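PDB 4ND2: lactate dehydrogenase, adjacent gene encodes predicted malate dehydrogenase from Cryptosporidium parvum, which probably catalyses the reversible, NAD-dependent interconversion of (S)-lactate and pyruvate, and is seen here with pyruvate and a cofactor analogue bound. Local coordinates for residues Asn97-Ile100 with Leu101-Val104; Asp290-Pro293 with Leu294-Lys297. All blocks are in the same frame, centred on the assembly; numbering follows the deposited sequence.

Interaction 1 of 2, residues Asn97-Ile100 with Leu101-Val104; sequences NARI and LDSV. With A3D (3-acetylpyridine adenine dinucleotide), chain C.
Ile100 meets Val104 one turn further along the same helix. Their CG2 methyls lie 4.1 Å apart, and the backbone bond from Val104 N to Ile100 O (3.0 Å) runs beside them. Ile100 CG2 also comes within 4.2 Å of Leu101 CD1. The other branch of Ile100 leads away to the cofactor analogue. With CG1 anti to the carbonyl carbon (chi1 -71°), Ile100 CD1 reaches the adenine and stops 3.7 Å from A3D N7A. Ile100 CG2 lies 3.7 Å from A3D N6A, the amino nitrogen. The isoleucine thus offers two methyls to the adenine.

Leu101 donates its backbone N to Asn97 O at 3.0 Å. Its CD1 also lies close to Asn97 O. Its side chain packs on Ile78 of strand 75-78 and Met127 of helix 124-135.

Asp102 sits on another side of the helix and forms a salt bridge with Arg99, OD1 to NH1, at 2.6 Å. The arginine chain bends at chi2 and chi3, which brings NH1 to Asp102, three residues further on. The guanidinium and carboxylate planes are 57° apart, so the groups meet askew through one close atom pair. The second oxygen, OD2, is held by His130 NE2. Two partners therefore fix the carboxylate.

The amide of Asn97 is fixed from both ends: ND2 bonds to Asn122 O and Ser81 OG, and OD1 to Ile82 N. Asn97 ND2 lies 3.8 Å from the ribose oxygen O3D of the analogue. This is a helix of a Rossmann beta-alpha-beta unit, between strands 75-78 and 116-119, with one face lining the dinucleotide pocket.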
ATOM      1  N   ASN A  97      11.126 -30.153  19.464  1.00 23.63           N
ATOM      2  CA  ASN A  97      10.357 -29.606  18.343  1.00 23.49           C
ATOM      3  C   ASN A  97       9.989 -30.647  17.294  1.00 23.63           C
ATOM      4  O   ASN A  97       8.945 -30.533  16.653  1.00 23.73           O
ATOM      5  CB  ASN A  97      11.087 -28.419  17.714  1.00 23.39           C
ATOM      6  CG  ASN A  97      11.080 -27.197  18.616  1.00 23.21           C
ATOM      7  OD1 ASN A  97      10.380 -27.164  19.631  1.00 23.17           O
ATOM      8  ND2 ASN A  97      11.854 -26.188  18.250  1.00 23.08           N
ATOM      9  N   ALA A  98      10.824 -31.670  17.133  1.00 23.56           N
ATOM     10  CA  ALA A  98      10.472 -32.804  16.279  1.00 23.78           C
ATOM     11  C   ALA A  98       9.164 -33.442  16.750  1.00 24.15           C
ATOM     12  O   ALA A  98       8.299 -33.777  15.939  1.00 23.78           O
ATOM     13  CB  ALA A  98      11.586 -33.834  16.277  1.00 24.05           C
ATOM     14  N   ARG A  99       9.028 -33.596  18.065  1.00 24.51           N
ATOM     15  CA  ARG A  99       7.822 -34.162  18.665  1.00 25.12           C
ATOM     16  C   ARG A  99       6.600 -33.264  18.466  1.00 24.11           C
ATOM     17  O   ARG A  99       5.507 -33.754  18.192  1.00 23.63           O
ATOM     18  CB  ARG A  99       8.047 -34.434  20.157  1.00 26.38           C
ATOM     19  CG  ARG A  99       9.051 -35.546  20.444  1.00 27.86           C
ATOM     20  CD  ARG A  99       8.562 -36.893  19.933  1.00 29.32           C
ATOM     21  NE  ARG A  99       7.206 -37.172  20.413  1.00 31.40           N
ATOM     22  CZ  ARG A  99       6.288 -37.897  19.770  1.00 32.76           C
ATOM     23  NH1 ARG A  99       6.541 -38.449  18.586  1.00 33.17           N
ATOM     24  NH2 ARG A  99       5.091 -38.069  20.323  1.00 33.51           N
ATOM     25  N   ILE A 100       6.783 -31.954  18.594  1.00 23.32           N
ATOM     26  CA  ILE A 100       5.699 -31.010  18.315  1.00 22.92           C
ATOM     27  C   ILE A 100       5.221 -31.165  16.874  1.00 23.05           C
ATOM     28  O   ILE A 100       4.018 -31.254  16.622  1.00 22.56           O
ATOM     29  CB  ILE A 100       6.121 -29.548  18.580  1.00 22.55           C
ATOM     30  CG1 ILE A 100       6.256 -29.310  20.085  1.00 22.34           C
ATOM     31  CG2 ILE A 100       5.105 -28.572  17.990  1.00 22.58           C
ATOM     32  CD1 ILE A 100       6.898 -27.990  20.450  1.00 22.23           C
ATOM     33  N   LEU A 101       6.164 -31.215  15.937  1.00 23.37           N
ATOM     34  CA  LEU A 101       5.825 -31.311  14.514  1.00 24.17           C
ATOM     35  C   LEU A 101       5.113 -32.612  14.138  1.00 24.29           C
ATOM     36  O   LEU A 101       4.336 -32.627  13.184  1.00 24.19           O
ATOM     37  CB  LEU A 101       7.063 -31.088  13.633  1.00 24.52           C
ATOM     38  CG  LEU A 101       7.308 -29.636  13.204  1.00 25.01           C
ATOM     39  CD1 LEU A 101       7.283 -28.657  14.371  1.00 25.25           C
ATOM     40  CD2 LEU A 101       8.629 -29.529  12.459  1.00 25.47           C
ATOM     41  N   ASP A 102       5.357 -33.688  14.889  1.00 24.86           N
ATOM     42  CA  ASP A 102       4.590 -34.930  14.721  1.00 25.14           C
ATOM     43  C   ASP A 102       3.103 -34.655  14.913  1.00 24.91           C
ATOM     44  O   ASP A 102       2.276 -35.090  14.113  1.00 25.29           O
ATOM     45  CB  ASP A 102       5.024 -36.006  15.728  1.00 25.46           C
ATOM     46  CG  ASP A 102       6.439 -36.495  15.502  1.00 25.84           C
ATOM     47  OD1 ASP A 102       7.063 -36.952  16.482  1.00 26.04           O
ATOM     48  OD2 ASP A 102       6.933 -36.431  14.358  1.00 26.36           O
ATOM     49  N   SER A 103       2.776 -33.931  15.980  1.00 24.76           N
ATOM     50  CA  SER A 103       1.391 -33.575  16.285  1.00 24.87           C
ATOM     51  C   SER A 103       0.816 -32.611  15.244  1.00 24.77           C
ATOM     52  O   SER A 103      -0.307 -32.796  14.777  1.00 24.79           O
ATOM     53  CB  SER A 103       1.297 -32.964  17.687  1.00 25.10           C
ATOM     54  OG  SER A 103      -0.044 -32.666  18.029  1.00 25.51           O
ATOM     55  N   VAL A 104       1.593 -31.595  14.868  1.00 24.42           N
ATOM     56  CA  VAL A 104       1.149 -30.630  13.855  1.00 24.30           C
ATOM     57  C   VAL A 104       0.865 -31.332  12.526  1.00 24.42           C
ATOM     58  O   VAL A 104      -0.115 -31.017  11.849  1.00 23.97           O
ATOM     59  CB  VAL A 104       2.178 -29.495  13.634  1.00 23.90           C
ATOM     60  CG1 VAL A 104       1.719 -28.557  12.525  1.00 23.93           C
ATOM     61  CG2 VAL A 104       2.396 -28.704  14.917  1.00 24.02           C
TER
HETATM   62  PA  A3D C 401       7.588 -18.458  21.284  1.00 18.76           P
HETATM   63  O1A A3D C 401       7.312 -16.990  21.464  1.00 18.38           O
HETATM   64  O2A A3D C 401       8.063 -19.270  22.460  1.00 18.66           O
HETATM   65  O5B A3D C 401       6.267 -19.152  20.701  1.00 19.04           O
HETATM   66  C5B A3D C 401       6.130 -20.563  20.584  1.00 19.41           C
HETATM   67  C4B A3D C 401       4.648 -20.887  20.684  1.00 19.75           C
HETATM   68  O4B A3D C 401       4.419 -22.249  20.322  1.00 20.06           O
HETATM   69  C3B A3D C 401       4.102 -20.701  22.100  1.00 20.03           C
HETATM   70  O3B A3D C 401       3.032 -19.750  22.117  1.00 20.06           O
HETATM   71  C2B A3D C 401       3.626 -22.082  22.510  1.00 20.08           C
HETATM   72  O2B A3D C 401       2.444 -22.075  23.315  1.00 20.41           O
HETATM   73  C1B A3D C 401       3.388 -22.750  21.169  1.00 20.08           C
HETATM   74  N9A A3D C 401       3.396 -24.226  21.235  1.00 19.99           N
HETATM   75  C8A A3D C 401       4.162 -25.021  22.007  1.00 19.97           C
HETATM   76  N7A A3D C 401       3.865 -26.324  21.778  1.00 20.10           N
HETATM   77  C5A A3D C 401       2.894 -26.366  20.852  1.00 20.08           C
HETATM   78  C6A A3D C 401       2.122 -27.414  20.157  1.00 20.25           C
HETATM   79  N6A A3D C 401       2.334 -28.728  20.419  1.00 20.58           N
HETATM   80  N1A A3D C 401       1.199 -27.014  19.250  1.00 20.31           N
HETATM   81  C2A A3D C 401       0.969 -25.715  18.971  1.00 20.28           C
HETATM   82  N3A A3D C 401       1.637 -24.714  19.570  1.00 19.97           N
HETATM   83  C4A A3D C 401       2.591 -24.976  20.496  1.00 19.97           C
HETATM   84  O3  A3D C 401       8.656 -18.706  20.097  1.00 18.57           O
HETATM   85  PN  A3D C 401       8.880 -17.730  18.828  1.00 18.20           P
HETATM   86  O1N A3D C 401       9.759 -16.588  19.253  1.00 17.85           O
HETATM   87  O2N A3D C 401       7.561 -17.442  18.163  1.00 17.94           O
HETATM   88  O5D A3D C 401       9.713 -18.698  17.854  1.00 17.91           O
HETATM   89  C5D A3D C 401       9.077 -19.853  17.317  1.00 18.35           C
HETATM   90  C4D A3D C 401      10.073 -20.771  16.619  1.00 18.80           C
HETATM   91  O4D A3D C 401      10.617 -20.117  15.466  1.00 19.13           O
HETATM   92  C3D A3D C 401      11.261 -21.164  17.493  1.00 18.92           C
HETATM   93  O3D A3D C 401      11.541 -22.555  17.331  1.00 18.87           O
HETATM   94  C2D A3D C 401      12.414 -20.353  16.948  1.00 19.07           C
HETATM   95  O2D A3D C 401      13.691 -20.974  17.123  1.00 19.12           O
HETATM   96  C1D A3D C 401      12.036 -20.269  15.480  1.00 19.13           C
HETATM   97  N1N A3D C 401      12.693 -19.182  14.758  1.00 19.27           N
HETATM   98  C2N A3D C 401      13.258 -19.462  13.574  1.00 19.36           C
HETATM   99  C3N A3D C 401      13.898 -18.474  12.839  1.00 19.55           C
HETATM  100  C7N A3D C 401      14.526 -18.787  11.516  1.00 19.80           C
HETATM  101  O7N A3D C 401      15.132 -17.902  10.947  1.00 20.53           O
HETATM  102  C8N A3D C 401      14.394 -20.151  10.911  1.00 19.66           C
HETATM  103  C4N A3D C 401      13.945 -17.181  13.343  1.00 19.64           C
HETATM  104  C5N A3D C 401      13.351 -16.913  14.567  1.00 19.52           C
HETATM  105  C6N A3D C 401      12.728 -17.940  15.262  1.00 19.46           C

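Interaction 2 of 2, residues Asp290-Pro293 with Leu294-Lys297; sequences DLTP and LEQK
Thr292 and Glu295 form a capping box at the start of helix 293-314, with Thr292 as the N-cap. Two reciprocal hydrogen bonds define it. Glu295 N donates to Thr292 OG1 at 3.1 Å, and Thr292 N donates to Glu295 OE1, also at 3.1 Å. The second bond is nearly straight, with an N-H...O angle of 169°. It reaches OE1 on the anti side, from outside the carboxylate plane. The threonine has chi1 of 61°, which sets OG1 between its own backbone N and carbonyl carbon, facing the first turn. Glu295 starts with CG beside its backbone N and then runs extended, which carries OE1 back to the N-cap residue, at Thr292 N.

OE1 has a second donor in Ser186 OG, from the loop after strand 182-183. The glutamate is buried, and these bonds satisfy this oxygen. Its position at the N-terminal end of a helix would probably favour the charged form.

The backbone bonds begin the helix proper. Gln296 N donates to Thr292 O at 2.8 Å, and Lys297 N to Pro293 O at 3.0 Å. Pro293 occupies the first turn, where its missing N-H costs no helical bond.

Apolar contacts close the side facing Leu291. Leu291 CB lies 3.8 Å from Gln296 CG, and Leu291 CD2 comes within 4.1 Å of Glu295 CB. Leu291 also rests on Tyr265.

Between subunits there is a separate packing contact, Asp290 against Ser197 of the second subunit.

One further bond ties the loop to the helix. Gln296 NE2 donates to Leu291 O at 2.8 Å, with the oxygen near the plane of the amide, while the nitrogen stands 53° out of the carbonyl plane of Leu291.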
ATOM      1  N   ASP A 290      25.998 -19.488  -9.775  1.00 29.18           N
ATOM      2  CA  ASP A 290      27.358 -19.738 -10.240  1.00 30.33           C
ATOM      3  C   ASP A 290      28.308 -19.632  -9.052  1.00 29.70           C
ATOM      4  O   ASP A 290      28.764 -18.544  -8.705  1.00 31.16           O
ATOM      5  CB  ASP A 290      27.739 -18.733 -11.332  1.00 31.53           C
ATOM      6  CG  ASP A 290      29.057 -19.072 -12.018  1.00 33.27           C
ATOM      7  OD1 ASP A 290      29.411 -20.269 -12.102  1.00 34.13           O
ATOM      8  OD2 ASP A 290      29.735 -18.131 -12.484  1.00 35.05           O
ATOM      9  N   LEU A 291      28.588 -20.769  -8.423  1.00 28.68           N
ATOM     10  CA  LEU A 291      29.426 -20.804  -7.229  1.00 28.13           C
ATOM     11  C   LEU A 291      30.891 -21.016  -7.582  1.00 28.31           C
ATOM     12  O   LEU A 291      31.217 -21.800  -8.473  1.00 27.89           O
ATOM     13  CB  LEU A 291      28.970 -21.925  -6.292  1.00 27.89           C
ATOM     14  CG  LEU A 291      27.535 -21.838  -5.766  1.00 27.69           C
ATOM     15  CD1 LEU A 291      27.216 -23.054  -4.909  1.00 27.68           C
ATOM     16  CD2 LEU A 291      27.322 -20.550  -4.985  1.00 27.51           C
ATOM     17  N   THR A 292      31.770 -20.321  -6.864  1.00 28.23           N
ATOM     18  CA  THR A 292      33.208 -20.534  -6.982  1.00 28.36           C
ATOM     19  C   THR A 292      33.570 -21.874  -6.339  1.00 28.41           C
ATOM     20  O   THR A 292      32.774 -22.425  -5.572  1.00 27.86           O
ATOM     21  CB  THR A 292      34.004 -19.424  -6.272  1.00 28.29           C
ATOM     22  OG1 THR A 292      33.684 -19.424  -4.875  1.00 28.50           O
ATOM     23  CG2 THR A 292      33.687 -18.057  -6.867  1.00 28.21           C
ATOM     24  N   PRO A 293      34.769 -22.407  -6.644  1.00 28.45           N
ATOM     25  CA  PRO A 293      35.209 -23.633  -5.975  1.00 28.12           C
ATOM     26  C   PRO A 293      35.164 -23.530  -4.446  1.00 27.76           C
ATOM     27  O   PRO A 293      34.732 -24.472  -3.782  1.00 27.84           O
ATOM     28  CB  PRO A 293      36.647 -23.806  -6.474  1.00 28.27           C
ATOM     29  CG  PRO A 293      36.650 -23.162  -7.814  1.00 28.47           C
ATOM     30  CD  PRO A 293      35.706 -21.995  -7.708  1.00 28.48           C
ATOM     31  N   LEU A 294      35.593 -22.392  -3.904  1.00 27.63           N
ATOM     32  CA  LEU A 294      35.524 -22.149  -2.462  1.00 27.87           C
ATOM     33  C   LEU A 294      34.083 -22.225  -1.948  1.00 27.37           C
ATOM     34  O   LEU A 294      33.816 -22.876  -0.940  1.00 27.06           O
ATOM     35  CB  LEU A 294      36.138 -20.789  -2.110  1.00 28.34           C
ATOM     36  CG  LEU A 294      36.085 -20.362  -0.637  1.00 29.15           C
ATOM     37  CD1 LEU A 294      36.675 -21.432   0.272  1.00 29.58           C
ATOM     38  CD2 LEU A 294      36.802 -19.034  -0.438  1.00 29.59           C
ATOM     39  N   GLU A 295      33.166 -21.564  -2.650  1.00 26.87           N
ATOM     40  CA  GLU A 295      31.750 -21.563  -2.266  1.00 26.53           C
ATOM     41  C   GLU A 295      31.125 -22.956  -2.366  1.00 26.67           C
ATOM     42  O   GLU A 295      30.306 -23.332  -1.528  1.00 25.81           O
ATOM     43  CB  GLU A 295      30.964 -20.542  -3.101  1.00 26.10           C
ATOM     44  CG  GLU A 295      31.280 -19.101  -2.721  1.00 25.69           C
ATOM     45  CD  GLU A 295      30.756 -18.066  -3.705  1.00 25.48           C
ATOM     46  OE1 GLU A 295      30.421 -18.424  -4.855  1.00 25.13           O
ATOM     47  OE2 GLU A 295      30.693 -16.879  -3.326  1.00 25.16           O
ATOM     48  N   GLN A 296      31.524 -23.721  -3.381  1.00 27.30           N
ATOM     49  CA  GLN A 296      31.079 -25.111  -3.522  1.00 27.88           C
ATOM     50  C   GLN A 296      31.544 -25.973  -2.346  1.00 27.64           C
ATOM     51  O   GLN A 296      30.804 -26.842  -1.881  1.00 27.33           O
ATOM     52  CB  GLN A 296      31.582 -25.714  -4.837  1.00 28.79           C
ATOM     53  CG  GLN A 296      30.945 -25.114  -6.082  1.00 29.77           C
ATOM     54  CD  GLN A 296      31.683 -25.497  -7.353  1.00 30.88           C
ATOM     55  OE1 GLN A 296      31.913 -26.677  -7.613  1.00 31.56           O
ATOM     56  NE2 GLN A 296      32.060 -24.501  -8.150  1.00 31.44           N
ATOM     57  N   LYS A 297      32.764 -25.726  -1.871  1.00 27.54           N
ATOM     58  CA  LYS A 297      33.310 -26.447  -0.719  1.00 27.87           C
ATOM     59  C   LYS A 297      32.583 -26.061   0.570  1.00 27.17           C
ATOM     60  O   LYS A 297      32.264 -26.923   1.391  1.00 26.61           O
ATOM     61  CB  LYS A 297      34.811 -26.179  -0.573  1.00 28.65           C
ATOM     62  CG  LYS A 297      35.465 -26.928   0.580  1.00 29.80           C
ATOM     63  CD  LYS A 297      36.964 -26.690   0.630  1.00 30.91           C
ATOM     64  CE  LYS A 297      37.609 -27.490   1.751  1.00 31.75           C
ATOM     65  NZ  LYS A 297      39.096 -27.508   1.648  1.00 32.45           N
TER

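In the fold
From the N terminus, the chain first builds the parallel Rossmann sheet beside which the dinucleotide binds. Interaction 1 lies on helix 94-111, which crosses from strand 75-78 to strand 116-119 of that sheet. Interaction 2 comes much later, after the hairpin-like strands 270-279 and 284-286, where the loop turns into helix 293-314. Each contact is local and continuous in sequence, so neither closes a long loop. They follow in series and neither nest nor cross. The centres of interactions 1 and 2 are about 35 Å apart, and their nearest atoms about 26 Å. One lies in the NAD-binding domain, beside the cofactor; the other is in the alpha/beta C-terminal domain, away from the cofactor and pyruvate sites.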